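Transcriptional repressor of the blcABC operon (Agrobacterium tumefaciens, PDB 3MQ0) represses transcription of the blcABC operon, probably by binding DNA through an IclR-type helix-turn-helix domain joined to a GAF-like domain. Local coordinates at residues H63-L66 with A67-E71; N94-L97 with S98-I102; H114-D117 with P118-V121; I250-L253 with G254-R258. One frame throughout, in Å; residues are numbered along the deposited sequence.

Contact 1. Residues H63-L66 with A67-E71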
ATOM      1  N   HIS B  63      20.122  20.518  -9.400  1.00 20.45           N
ATOM      2  CA  HIS B  63      20.804  19.916  -8.257  1.00 19.28           C
ATOM      3  C   HIS B  63      20.340  20.503  -6.928  1.00 20.70           C
ATOM      4  O   HIS B  63      20.179  19.785  -5.949  1.00 16.78           O
ATOM      5  CB  HIS B  63      22.319  20.050  -8.387  1.00 20.98           C
ATOM      6  CG  HIS B  63      22.898  19.245  -9.514  1.00 32.91           C
ATOM      7  ND1 HIS B  63      24.252  19.153  -9.746  1.00 47.43           N
ATOM      8  CD2 HIS B  63      22.300  18.497 -10.471  1.00 37.44           C
ATOM      9  CE1 HIS B  63      24.465  18.381 -10.797  1.00 45.60           C
ATOM     10  NE2 HIS B  63      23.296  17.967 -11.255  1.00 36.66           N
ATOM     11  N   GLY B  64      20.137  21.811  -6.892  1.00 15.43           N
ATOM     12  CA  GLY B  64      19.658  22.462  -5.681  1.00 13.45           C
ATOM     13  C   GLY B  64      18.266  21.988  -5.306  1.00 12.51           C
ATOM     14  O   GLY B  64      17.970  21.778  -4.144  1.00 16.06           O
ATOM     15  N   LEU B  65      17.404  21.802  -6.300  1.00 16.47           N
ATOM     16  CA  LEU B  65      16.051  21.340  -6.012  1.00 18.61           C
ATOM     17  C   LEU B  65      16.089  19.929  -5.447  1.00 16.21           C
ATOM     18  O   LEU B  65      15.414  19.637  -4.460  1.00 16.36           O
ATOM     19  CB  LEU B  65      15.168  21.406  -7.259  1.00 16.95           C
ATOM     20  CG  LEU B  65      13.747  20.864  -7.137  1.00 19.79           C
ATOM     21  CD1 LEU B  65      12.941  21.618  -6.077  1.00 19.91           C
ATOM     22  CD2 LEU B  65      13.113  20.995  -8.509  1.00 20.54           C
ATOM     23  N   LEU B  66      16.894  19.064  -6.063  1.00 16.20           N
ATOM     24  CA  LEU B  66      17.021  17.689  -5.590  1.00 17.40           C
ATOM     25  C   LEU B  66      17.545  17.668  -4.151  1.00 13.64           C
ATOM     26  O   LEU B  66      17.094  16.876  -3.339  1.00 14.35           O
ATOM     27  CB  LEU B  66      17.916  16.860  -6.515  1.00 16.89           C
ATOM     28  CG  LEU B  66      17.400  16.582  -7.931  1.00 14.18           C
ATOM     29  CD1 LEU B  66      18.461  15.842  -8.749  1.00 14.66           C
ATOM     30  CD2 LEU B  66      16.116  15.783  -7.891  1.00 19.16           C
ATOM     31  N   ALA B  67      18.487  18.547  -3.829  1.00 16.46           N
ATOM     32  CA  ALA B  67      19.032  18.586  -2.472  1.00 22.16           C
ATOM     33  C   ALA B  67      17.993  19.044  -1.453  1.00 17.47           C
ATOM     34  O   ALA B  67      17.952  18.548  -0.336  1.00 17.42           O
ATOM     35  CB  ALA B  67      20.288  19.454  -2.401  1.00 22.93           C
ATOM     36  N   VAL B  68      17.148  19.994  -1.842  1.00 15.52           N
ATOM     37  CA  VAL B  68      16.072  20.444  -0.981  1.00 13.41           C
ATOM     38  C   VAL B  68      15.054  19.328  -0.750  1.00 13.43           C
ATOM     39  O   VAL B  68      14.597  19.132   0.366  1.00 13.55           O
ATOM     40  CB  VAL B  68      15.376  21.704  -1.546  1.00 13.77           C
ATOM     41  CG1 VAL B  68      14.072  21.980  -0.797  1.00 15.89           C
ATOM     42  CG2 VAL B  68      16.314  22.904  -1.465  1.00 18.17           C
ATOM     43  N   MET B  69      14.721  18.584  -1.805  1.00 13.38           N
ATOM     44  CA  MET B  69      13.780  17.477  -1.688  1.00 15.60           C
ATOM     45  C   MET B  69      14.323  16.400  -0.786  1.00 11.89           C
ATOM     46  O   MET B  69      13.560  15.699  -0.120  1.00 15.34           O
ATOM     47  CB  MET B  69      13.476  16.870  -3.065  1.00 13.59           C
ATOM     48  CG  MET B  69      12.646  17.788  -3.960  1.00 19.93           C
ATOM     49  SD  MET B  69      12.410  17.094  -5.601  1.00 18.28           S
ATOM     50  CE  MET B  69      11.288  15.763  -5.166  1.00 14.60           C
ATOM     51  N   THR B  70      15.645  16.254  -0.772  1.00 11.98           N
ATOM     52  CA  THR B  70      16.283  15.310   0.143  1.00 14.88           C
ATOM     53  C   THR B  70      16.197  15.792   1.597  1.00 17.15           C
ATOM     54  O   THR B  70      15.888  15.019   2.511  1.00 19.29           O
ATOM     55  CB  THR B  70      17.737  15.016  -0.272  1.00 16.05           C
ATOM     56  OG1 THR B  70      17.728  14.464  -1.597  1.00 22.78           O
ATOM     57  CG2 THR B  70      18.355  14.023   0.663  1.00 21.82           C
ATOM     58  N   GLU B  71      16.438  17.078   1.803  1.00 17.03           N
ATOM     59  CA  GLU B  71      16.333  17.655   3.142  1.00 19.08           C
ATOM     60  C   GLU B  71      14.893  17.573   3.658  1.00 25.82           C
ATOM     61  O   GLU B  71      14.652  17.322   4.837  1.00 23.95           O
ATOM     62  CB  GLU B  71      16.818  19.104   3.127  1.00 25.24           C
ATOM     63  CG  GLU B  71      16.908  19.721   4.523  1.00 45.58           C
ATOM     64  CD  GLU B  71      17.694  18.855   5.508  1.00 58.50           C
ATOM     65  OE1 GLU B  71      18.841  18.479   5.189  1.00 47.79           O
ATOM     66  OE2 GLU B  71      17.158  18.546   6.598  1.00 68.57           O
TER
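L65 and M69 meet one turn apart on helix 59-71. This helix follows helix 48-52 within the IclR helix-turn-helix domain, and strands 75-77 and 82-85 come after it as the wing of a winged fold. As the second helix of the motif, it is probably the recognition helix, as in other winged helix-turn-helix proteins.

Four backbone bonds of the alpha-helical i to i+4 kind tie the two halves together. A67 N donates to H63 O at 3.0 Å, V68 N to G64 O at 3.0 Å, M69 N to L65 O at 2.9 Å and T70 N to L66 O at 3.0 Å. The M69 bond is the straightest of the four (160°).

The apolar contacts are few. L65 CG lies 4.3 Å from M69 SD. M69 chi1 (-70°) sets CG beside its backbone N, 3.4 Å from L65 O. L66 and M69 also pack on I35 of helix 27-41 and on L75 of strand 75-77. L65 and V68 touch L29 and V26 of the second subunit, respectively.

The polar side-chain contact is at T70. Its hydroxyl stands beside its own backbone N (chi1 -60°), which brings T70 OG1 to 3.0 Å from L66 O.

Contact 2. Residues N94-L97 with S98-I102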
ATOM      1  N   ASN B  94      -1.022   6.123   3.663  1.00 18.28           N
ATOM      2  CA  ASN B  94      -1.803   5.561   4.762  1.00 24.36           C
ATOM      3  C   ASN B  94      -3.005   6.441   5.041  1.00 20.51           C
ATOM      4  O   ASN B  94      -4.106   5.968   5.300  1.00 22.97           O
ATOM      5  CB  ASN B  94      -0.925   5.469   6.014  1.00 28.81           C
ATOM      6  CG  ASN B  94      -1.612   4.766   7.158  1.00 50.17           C
ATOM      7  OD1 ASN B  94      -2.351   5.380   7.928  1.00 54.70           O
ATOM      8  ND2 ASN B  94      -1.362   3.470   7.287  1.00 60.27           N
ATOM      9  N   GLY B  95      -2.783   7.746   4.989  1.00 17.33           N
ATOM     10  CA  GLY B  95      -3.855   8.699   5.188  1.00 21.58           C
ATOM     11  C   GLY B  95      -4.905   8.588   4.093  1.00 23.59           C
ATOM     12  O   GLY B  95      -6.100   8.644   4.369  1.00 25.56           O
ATOM     13  N   PHE B  96      -4.456   8.432   2.852  1.00 17.28           N
ATOM     14  CA  PHE B  96      -5.372   8.198   1.750  1.00 18.62           C
ATOM     15  C   PHE B  96      -6.227   6.953   1.987  1.00 22.21           C
ATOM     16  O   PHE B  96      -7.454   7.016   1.901  1.00 20.92           O
ATOM     17  CB  PHE B  96      -4.613   8.079   0.422  1.00 20.36           C
ATOM     18  CG  PHE B  96      -5.481   7.667  -0.745  1.00 18.31           C
ATOM     19  CD1 PHE B  96      -6.324   8.584  -1.366  1.00 19.94           C
ATOM     20  CD2 PHE B  96      -5.442   6.372  -1.231  1.00 24.55           C
ATOM     21  CE1 PHE B  96      -7.109   8.214  -2.436  1.00 20.49           C
ATOM     22  CE2 PHE B  96      -6.229   5.986  -2.301  1.00 24.18           C
ATOM     23  CZ  PHE B  96      -7.069   6.907  -2.910  1.00 23.13           C
ATOM     24  N   LEU B  97      -5.582   5.832   2.298  1.00 25.07           N
ATOM     25  CA  LEU B  97      -6.303   4.568   2.432  1.00 29.43           C
ATOM     26  C   LEU B  97      -7.260   4.564   3.626  1.00 35.97           C
ATOM     27  O   LEU B  97      -8.305   3.918   3.585  1.00 36.15           O
ATOM     28  CB  LEU B  97      -5.333   3.388   2.513  1.00 27.57           C
ATOM     29  CG  LEU B  97      -4.510   3.119   1.255  1.00 32.91           C
ATOM     30  CD1 LEU B  97      -3.421   2.097   1.530  1.00 41.36           C
ATOM     31  CD2 LEU B  97      -5.408   2.667   0.106  1.00 37.59           C
ATOM     32  N   SER B  98      -6.905   5.295   4.679  1.00 36.61           N
ATOM     33  CA  SER B  98      -7.728   5.369   5.886  1.00 32.24           C
ATOM     34  C   SER B  98      -8.981   6.219   5.707  1.00 33.46           C
ATOM     35  O   SER B  98     -10.041   5.891   6.234  1.00 42.34           O
ATOM     36  CB  SER B  98      -6.910   5.922   7.052  1.00 34.23           C
ATOM     37  OG  SER B  98      -5.794   5.093   7.316  1.00 53.02           O
ATOM     38  N   HIS B  99      -8.848   7.325   4.985  1.00 35.49           N
ATOM     39  CA  HIS B  99      -9.946   8.258   4.787  1.00 38.59           C
ATOM     40  C   HIS B  99     -10.843   7.870   3.606  1.00 37.88           C
ATOM     41  O   HIS B  99     -11.796   8.579   3.294  1.00 36.75           O
ATOM     42  CB  HIS B  99      -9.407   9.675   4.570  1.00 42.01           C
ATOM     43  CG  HIS B  99      -8.855  10.314   5.810  1.00 52.89           C
ATOM     44  ND1 HIS B  99      -7.900   9.710   6.598  1.00 62.23           N
ATOM     45  CD2 HIS B  99      -9.117  11.511   6.387  1.00 55.47           C
ATOM     46  CE1 HIS B  99      -7.602  10.503   7.612  1.00 63.14           C
ATOM     47  NE2 HIS B  99      -8.327  11.603   7.507  1.00 59.14           N
ATOM     48  N   LEU B 100     -10.533   6.752   2.957  1.00 33.01           N
ATOM     49  CA  LEU B 100     -11.254   6.345   1.749  1.00 38.56           C
ATOM     50  C   LEU B 100     -12.722   6.009   2.024  1.00 37.27           C
ATOM     51  O   LEU B 100     -13.032   5.124   2.820  1.00 38.66           O
ATOM     52  CB  LEU B 100     -10.554   5.160   1.075  1.00 40.36           C
ATOM     53  CG  LEU B 100     -10.755   4.991  -0.436  1.00 48.34           C
ATOM     54  CD1 LEU B 100     -10.416   6.279  -1.166  1.00 46.40           C
ATOM     55  CD2 LEU B 100      -9.917   3.834  -0.961  1.00 48.01           C
ATOM     56  N   ASP B 101     -13.618   6.726   1.350  1.00 38.27           N
ATOM     57  CA  ASP B 101     -15.058   6.545   1.507  1.00 35.06           C
ATOM     58  C   ASP B 101     -15.662   6.469   0.113  1.00 24.51           C
ATOM     59  O   ASP B 101     -15.895   7.491  -0.525  1.00 27.75           O
ATOM     60  CB  ASP B 101     -15.652   7.726   2.269  1.00 37.12           C
ATOM     61  CG  ASP B 101     -17.127   7.531   2.615  1.00 51.17           C
ATOM     62  OD1 ASP B 101     -17.853   6.841   1.864  1.00 47.93           O
ATOM     63  OD2 ASP B 101     -17.562   8.080   3.650  1.00 54.63           O
ATOM     64  N   ILE B 102     -15.893   5.256  -0.360  1.00 25.27           N
ATOM     65  CA  ILE B 102     -16.328   5.056  -1.736  1.00 28.63           C
ATOM     66  C   ILE B 102     -17.698   5.697  -2.029  1.00 25.51           C
ATOM     67  O   ILE B 102     -17.924   6.236  -3.113  1.00 20.71           O
ATOM     68  CB  ILE B 102     -16.313   3.561  -2.104  1.00 30.91           C
ATOM     69  CG1 ILE B 102     -16.603   3.367  -3.584  1.00 28.91           C
ATOM     70  CG2 ILE B 102     -17.290   2.772  -1.244  1.00 35.48           C
ATOM     71  CD1 ILE B 102     -16.616   1.919  -3.988  1.00 35.38           C
TER
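The F96 ring meets L100 CD1, which comes in obliquely near CZ and CE1. The closest pair is F96 CZ and L100 CD1, at 3.8 Å. With chi1 at 173° the F96 ring swings away from its own backbone N, toward L100. The second flat group is the H99 imidazole. It lies beside G95 O, again at an oblique angle, with H99 ND1 3.1 Å from that oxygen. The other ring nitrogen, H99 NE2, is hydrogen-bonded to S42 O of the second subunit.

Three bonds tie the turn from N94 to H99. N94 O takes two of them, both from S98. S98 N donates to it at 2.9 Å and S98 OG at 2.8 Å. The two donors reach the oxygen from opposite faces of its carbonyl plane. The first torsion of S98 (chi1 -60°) points the hydroxyl back at N94 O, the acceptor it reaches. In the third bond, H99 N donates to G95 O at 3.1 Å.

After H99 the chain extends through L100. D101 then N-caps the next helix with its side chain. The segments thus join helix 89-98 to helix 102-110. L97 touches Y228 and L100 touches L268 of the same chain. F96 packs on G86 and H99 on P43, both of the second subunit.

Contact 3. Residues H114-D117 with P118-V121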
ATOM      1  N   HIS B 114     -23.287  15.365 -15.712  1.00 36.23           N
ATOM      2  CA  HIS B 114     -24.676  15.642 -16.051  1.00 37.54           C
ATOM      3  C   HIS B 114     -25.200  14.709 -17.145  1.00 30.89           C
ATOM      4  O   HIS B 114     -26.403  14.630 -17.370  1.00 31.99           O
ATOM      5  CB  HIS B 114     -24.849  17.112 -16.423  1.00 42.66           C
ATOM      6  CG  HIS B 114     -24.515  18.049 -15.302  1.00 60.38           C
ATOM      7  ND1 HIS B 114     -23.222  18.258 -14.868  1.00 65.73           N
ATOM      8  CD2 HIS B 114     -25.304  18.810 -14.508  1.00 68.24           C
ATOM      9  CE1 HIS B 114     -23.230  19.118 -13.867  1.00 68.00           C
ATOM     10  NE2 HIS B 114     -24.481  19.470 -13.628  1.00 70.28           N
ATOM     11  N   ASP B 115     -24.293  14.005 -17.815  1.00 28.97           N
ATOM     12  CA  ASP B 115     -24.673  13.015 -18.820  1.00 37.83           C
ATOM     13  C   ASP B 115     -25.588  11.949 -18.220  1.00 33.89           C
ATOM     14  O   ASP B 115     -26.473  11.416 -18.894  1.00 35.46           O
ATOM     15  CB  ASP B 115     -23.427  12.322 -19.385  1.00 48.32           C
ATOM     16  CG  ASP B 115     -22.241  13.262 -19.517  1.00 65.73           C
ATOM     17  OD1 ASP B 115     -21.902  13.635 -20.668  1.00 75.76           O
ATOM     18  OD2 ASP B 115     -21.655  13.629 -18.470  1.00 62.11           O
ATOM     19  N   LEU B 116     -25.350  11.622 -16.955  1.00 25.91           N
ATOM     20  CA  LEU B 116     -26.088  10.560 -16.286  1.00 23.75           C
ATOM     21  C   LEU B 116     -27.300  11.065 -15.484  1.00 20.23           C
ATOM     22  O   LEU B 116     -27.979  10.278 -14.819  1.00 24.82           O
ATOM     23  CB  LEU B 116     -25.153   9.796 -15.351  1.00 23.89           C
ATOM     24  CG  LEU B 116     -23.940   9.137 -16.010  1.00 30.49           C
ATOM     25  CD1 LEU B 116     -23.064   8.524 -14.941  1.00 22.59           C
ATOM     26  CD2 LEU B 116     -24.373   8.096 -17.042  1.00 33.53           C
ATOM     27  N   ASP B 117     -27.559  12.367 -15.540  1.00 24.33           N
ATOM     28  CA  ASP B 117     -28.682  12.956 -14.808  1.00 21.09           C
ATOM     29  C   ASP B 117     -30.020  12.255 -15.040  1.00 25.37           C
ATOM     30  O   ASP B 117     -30.830  12.160 -14.115  1.00 24.70           O
ATOM     31  CB  ASP B 117     -28.838  14.451 -15.136  1.00 28.91           C
ATOM     32  CG  ASP B 117     -27.824  15.333 -14.410  1.00 35.21           C
ATOM     33  OD1 ASP B 117     -26.949  14.800 -13.692  1.00 32.32           O
ATOM     34  OD2 ASP B 117     -27.902  16.575 -14.575  1.00 38.69           O
ATOM     35  N   PRO B 118     -30.268  11.773 -16.270  1.00 24.30           N
ATOM     36  CA  PRO B 118     -31.572  11.161 -16.557  1.00 32.12           C
ATOM     37  C   PRO B 118     -31.759   9.792 -15.904  1.00 28.30           C
ATOM     38  O   PRO B 118     -32.882   9.288 -15.900  1.00 24.62           O
ATOM     39  CB  PRO B 118     -31.556  10.986 -18.079  1.00 31.82           C
ATOM     40  CG  PRO B 118     -30.454  11.876 -18.582  1.00 27.67           C
ATOM     41  CD  PRO B 118     -29.444  11.909 -17.486  1.00 28.92           C
ATOM     42  N   TYR B 119     -30.696   9.195 -15.369  1.00 22.58           N
ATOM     43  CA  TYR B 119     -30.797   7.811 -14.894  1.00 21.09           C
ATOM     44  C   TYR B 119     -30.629   7.636 -13.399  1.00 20.32           C
ATOM     45  O   TYR B 119     -29.901   8.385 -12.738  1.00 17.14           O
ATOM     46  CB  TYR B 119     -29.776   6.917 -15.609  1.00 22.05           C
ATOM     47  CG  TYR B 119     -29.716   7.197 -17.084  1.00 20.66           C
ATOM     48  CD1 TYR B 119     -30.737   6.800 -17.920  1.00 26.27           C
ATOM     49  CD2 TYR B 119     -28.643   7.882 -17.635  1.00 23.26           C
ATOM     50  CE1 TYR B 119     -30.693   7.066 -19.269  1.00 29.21           C
ATOM     51  CE2 TYR B 119     -28.595   8.159 -18.982  1.00 22.87           C
ATOM     52  CZ  TYR B 119     -29.619   7.745 -19.793  1.00 28.44           C
ATOM     53  OH  TYR B 119     -29.583   8.023 -21.141  1.00 33.20           O
ATOM     54  N   THR B 120     -31.277   6.599 -12.883  1.00 17.76           N
ATOM     55  CA  THR B 120     -31.032   6.164 -11.518  1.00 17.48           C
ATOM     56  C   THR B 120     -29.705   5.419 -11.505  1.00 12.91           C
ATOM     57  O   THR B 120     -29.477   4.547 -12.331  1.00 17.67           O
ATOM     58  CB  THR B 120     -32.147   5.241 -11.032  1.00 24.15           C
ATOM     59  OG1 THR B 120     -33.369   5.990 -10.942  1.00 25.64           O
ATOM     60  CG2 THR B 120     -31.799   4.647  -9.673  1.00 22.61           C
ATOM     61  N   VAL B 121     -28.826   5.764 -10.568  1.00 13.11           N
ATOM     62  CA  VAL B 121     -27.499   5.153 -10.528  1.00 11.98           C
ATOM     63  C   VAL B 121     -27.299   4.474  -9.190  1.00 14.66           C
ATOM     64  O   VAL B 121     -27.585   5.072  -8.146  1.00 17.92           O
ATOM     65  CB  VAL B 121     -26.396   6.218 -10.670  1.00 16.68           C
ATOM     66  CG1 VAL B 121     -25.031   5.548 -10.872  1.00 13.41           C
ATOM     67  CG2 VAL B 121     -26.718   7.156 -11.815  1.00 17.53           C
TER
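A type I beta turn from L116 to Y119 leads the chain out of a short 3-10 segment and into strand 120-127. The turn is closed by Y119 N, which donates to L116 O at 3.0 Å. The N-H points nearly straight at the oxygen (165°). The donor nevertheless stands well above the carbonyl plane, 48° out of it. D117 and P118 occupy the two central corners. Two residues earlier, at the exit of the 3-10 segment, D117 N donates to H114 O at 3.1 Å, so the two bonds follow each other along the chain.

The Y119 ring folds back over the turn. Its CG stands beside the backbone N (chi1 -43°). This places P118 CB over the centre of one ring face, 4.0 Å above the plane. Y119 CD2 lies 4.3 Å from L116 CD2 and 3.8 Å from L116 O. Y119 CE2 comes to 3.9 Å from D115 O.

L116 and Y119 are both buried. L116 packs on L110 of helix 102-110. Y119 reaches I238 and L240 of strand 232-241 and also K249 and L253 of helix 247-267. Beyond the turn, T120 pairs with S239 and V121 with R137 through backbone hydrogen bonds, and V121 faces F106 of helix 102-110. A type I turn after a 3-10 segment thus leads into the antiparallel sheet of a GAF-like domain, the fold of IclR-type C-terminal regions.

Contact 4. Residues I250-L253 with G254-R258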
ATOM      1  N   ILE B 250     -28.055   1.579 -25.814  1.00 20.08           N
ATOM      2  CA  ILE B 250     -27.563   0.801 -24.692  1.00 16.87           C
ATOM      3  C   ILE B 250     -26.040   0.584 -24.787  1.00 10.86           C
ATOM      4  O   ILE B 250     -25.318   0.694 -23.794  1.00 12.28           O
ATOM      5  CB  ILE B 250     -28.302  -0.543 -24.592  1.00 20.51           C
ATOM      6  CG1 ILE B 250     -29.795  -0.306 -24.297  1.00 20.08           C
ATOM      7  CG2 ILE B 250     -27.647  -1.440 -23.522  1.00 17.30           C
ATOM      8  CD1 ILE B 250     -30.651  -1.514 -24.558  1.00 33.38           C
ATOM      9  N   ALA B 251     -25.552   0.262 -25.978  1.00 12.01           N
ATOM     10  CA  ALA B 251     -24.118   0.034 -26.137  1.00 13.69           C
ATOM     11  C   ALA B 251     -23.350   1.336 -25.925  1.00 13.17           C
ATOM     12  O   ALA B 251     -22.253   1.340 -25.381  1.00 14.63           O
ATOM     13  CB  ALA B 251     -23.806  -0.547 -27.498  1.00 13.36           C
ATOM     14  N   TYR B 252     -23.927   2.445 -26.367  1.00 12.31           N
ATOM     15  CA  TYR B 252     -23.270   3.739 -26.184  1.00 13.27           C
ATOM     16  C   TYR B 252     -23.115   4.006 -24.675  1.00 14.59           C
ATOM     17  O   TYR B 252     -22.034   4.342 -24.175  1.00 13.30           O
ATOM     18  CB  TYR B 252     -24.084   4.836 -26.860  1.00 14.65           C
ATOM     19  CG  TYR B 252     -23.665   6.216 -26.465  1.00 17.49           C
ATOM     20  CD1 TYR B 252     -22.560   6.821 -27.051  1.00 23.06           C
ATOM     21  CD2 TYR B 252     -24.356   6.915 -25.472  1.00 19.46           C
ATOM     22  CE1 TYR B 252     -22.157   8.091 -26.672  1.00 25.50           C
ATOM     23  CE2 TYR B 252     -23.963   8.189 -25.088  1.00 24.51           C
ATOM     24  CZ  TYR B 252     -22.866   8.767 -25.688  1.00 25.17           C
ATOM     25  OH  TYR B 252     -22.452  10.022 -25.320  1.00 27.61           O
ATOM     26  N   LEU B 253     -24.210   3.834 -23.953  1.00 12.78           N
ATOM     27  CA  LEU B 253     -24.233   4.059 -22.515  1.00 10.54           C
ATOM     28  C   LEU B 253     -23.305   3.110 -21.767  1.00 13.24           C
ATOM     29  O   LEU B 253     -22.683   3.487 -20.771  1.00 12.18           O
ATOM     30  CB  LEU B 253     -25.666   3.892 -21.997  1.00 12.20           C
ATOM     31  CG  LEU B 253     -26.612   5.050 -22.333  1.00 14.70           C
ATOM     32  CD1 LEU B 253     -28.035   4.662 -21.932  1.00 14.94           C
ATOM     33  CD2 LEU B 253     -26.197   6.369 -21.665  1.00 19.27           C
ATOM     34  N   GLY B 254     -23.212   1.878 -22.247  1.00 11.84           N
ATOM     35  CA  GLY B 254     -22.300   0.911 -21.655  1.00 12.04           C
ATOM     36  C   GLY B 254     -20.856   1.378 -21.728  1.00 11.50           C
ATOM     37  O   GLY B 254     -20.109   1.283 -20.746  1.00 10.72           O
ATOM     38  N   GLU B 255     -20.451   1.888 -22.887  1.00 10.39           N
ATOM     39  CA  GLU B 255     -19.087   2.386 -23.035  1.00 18.63           C
ATOM     40  C   GLU B 255     -18.866   3.658 -22.206  1.00 17.95           C
ATOM     41  O   GLU B 255     -17.807   3.817 -21.586  1.00 14.04           O
ATOM     42  CB  GLU B 255     -18.723   2.600 -24.507  1.00 15.51           C
ATOM     43  CG  GLU B 255     -17.359   3.243 -24.748  1.00 13.16           C
ATOM     44  CD  GLU B 255     -16.158   2.311 -24.488  1.00 21.77           C
ATOM     45  OE1 GLU B 255     -16.355   1.124 -24.142  1.00 17.77           O
ATOM     46  OE2 GLU B 255     -15.003   2.785 -24.652  1.00 20.83           O
ATOM     47  N   GLU B 256     -19.861   4.550 -22.174  1.00 13.78           N
ATOM     48  CA  GLU B 256     -19.768   5.729 -21.317  1.00 14.46           C
ATOM     49  C   GLU B 256     -19.647   5.307 -19.850  1.00 11.86           C
ATOM     50  O   GLU B 256     -18.833   5.853 -19.104  1.00 17.26           O
ATOM     51  CB  GLU B 256     -20.979   6.661 -21.485  1.00 16.32           C
ATOM     52  CG  GLU B 256     -21.125   7.265 -22.888  1.00 19.66           C
ATOM     53  CD  GLU B 256     -19.925   8.087 -23.320  1.00 31.71           C
ATOM     54  OE1 GLU B 256     -19.556   9.057 -22.613  1.00 25.62           O
ATOM     55  OE2 GLU B 256     -19.349   7.758 -24.379  1.00 28.04           O
ATOM     56  N   LEU B 257     -20.463   4.348 -19.422  1.00 13.58           N
ATOM     57  CA  LEU B 257     -20.360   3.876 -18.043  1.00 10.06           C
ATOM     58  C   LEU B 257     -19.012   3.208 -17.731  1.00 13.71           C
ATOM     59  O   LEU B 257     -18.479   3.380 -16.639  1.00 11.95           O
ATOM     60  CB  LEU B 257     -21.497   2.931 -17.694  1.00 11.57           C
ATOM     61  CG  LEU B 257     -21.686   2.702 -16.186  1.00 16.05           C
ATOM     62  CD1 LEU B 257     -21.982   3.987 -15.442  1.00 16.13           C
ATOM     63  CD2 LEU B 257     -22.790   1.693 -15.962  1.00 19.17           C
ATOM     64  N   ARG B 258     -18.471   2.456 -18.687  1.00 13.03           N
ATOM     65  CA  ARG B 258     -17.177   1.800 -18.502  1.00 11.73           C
ATOM     66  C   ARG B 258     -16.091   2.820 -18.170  1.00 11.63           C
ATOM     67  O   ARG B 258     -15.299   2.623 -17.231  1.00 12.14           O
ATOM     68  CB  ARG B 258     -16.777   0.970 -19.747  1.00 13.53           C
ATOM     69  CG  ARG B 258     -15.468   0.200 -19.567  1.00 13.61           C
ATOM     70  CD  ARG B 258     -14.978  -0.430 -20.879  1.00 16.73           C
ATOM     71  NE  ARG B 258     -14.489   0.563 -21.845  1.00 18.41           N
ATOM     72  CZ  ARG B 258     -13.261   1.077 -21.843  1.00 18.42           C
ATOM     73  NH1 ARG B 258     -12.381   0.699 -20.924  1.00 15.43           N
ATOM     74  NH2 ARG B 258     -12.912   1.974 -22.766  1.00 16.41           N
TER
HETATM   75  O   HOH W   1     -20.028   5.351 -25.904  1.00 20.44           O
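E256 CG lies over one face of the Y252 ring. It is 3.8 Å from the ring centroid and 21° off the ring normal, a CH-pi contact displaced toward the rim. The closest carbons are E256 CG and Y252 CZ, at 3.6 Å. The E256 chain bends at its second torsion (chi2 -59°), which carries the carboxylate past the rim. It passes above the side of CE1, CZ and OH, with E256 CD 3.8 Å from Y252 OH. Its plane is turned only 16° from that of the ring.

A water bridges the same pair through other atoms. It donates to Y252 O at 2.8 Å and to E256 OE2 at 2.9 Å. Y252 O also accepts E256 N, which lies in the carbonyl plane, so this oxygen serves two donors.

These residues sit on the long C-terminal helix 247-267, which packs against the antiparallel sheet of the GAF-like domain. Further i to i+4 bonds fix the turn. G254 N donates to I250 O, E255 N to A251 O, and L257 N to L253 O at 2.7 Å.

Farther along, E255 and R258 form a salt bridge between neighbouring turns. R258 grips the carboxylate side-on. R258 NE meets E255 OE1 at 3.0 Å from above the carboxylate plane, and R258 NH2 meets E255 OE2 at 2.9 Å on its syn side. Both oxygens lie close to the guanidinium plane, but the two groups are not coplanar.

The apolar side of the helix turns to the sheet. I250 touches L219 and I221 of strand 218-226, L253 also meets I221, and L257 packs on A223.

Overall arrangement
The four contacts follow one another along the chain. Contact 1 lies in the helix-turn-helix range, and contacts 2, 3 and 4 lie in the C-terminal range. Contacts 1 and 2 both touch the second subunit, though their centres are about 29 Å apart. Contact 2 lies between contact 1 and contacts 3 and 4 along the chain. Contacts 3 and 4 are neighbours, with centres about 12 Å apart. They meet where Y119 OH packs on L253 CD1 at 3.8 Å, so the turn before strand 120-127 rests on helix 247-267. Contact 1 is remote from both, its centre about 48 Å from that of contact 3 and about 47 Å from that of contact 4.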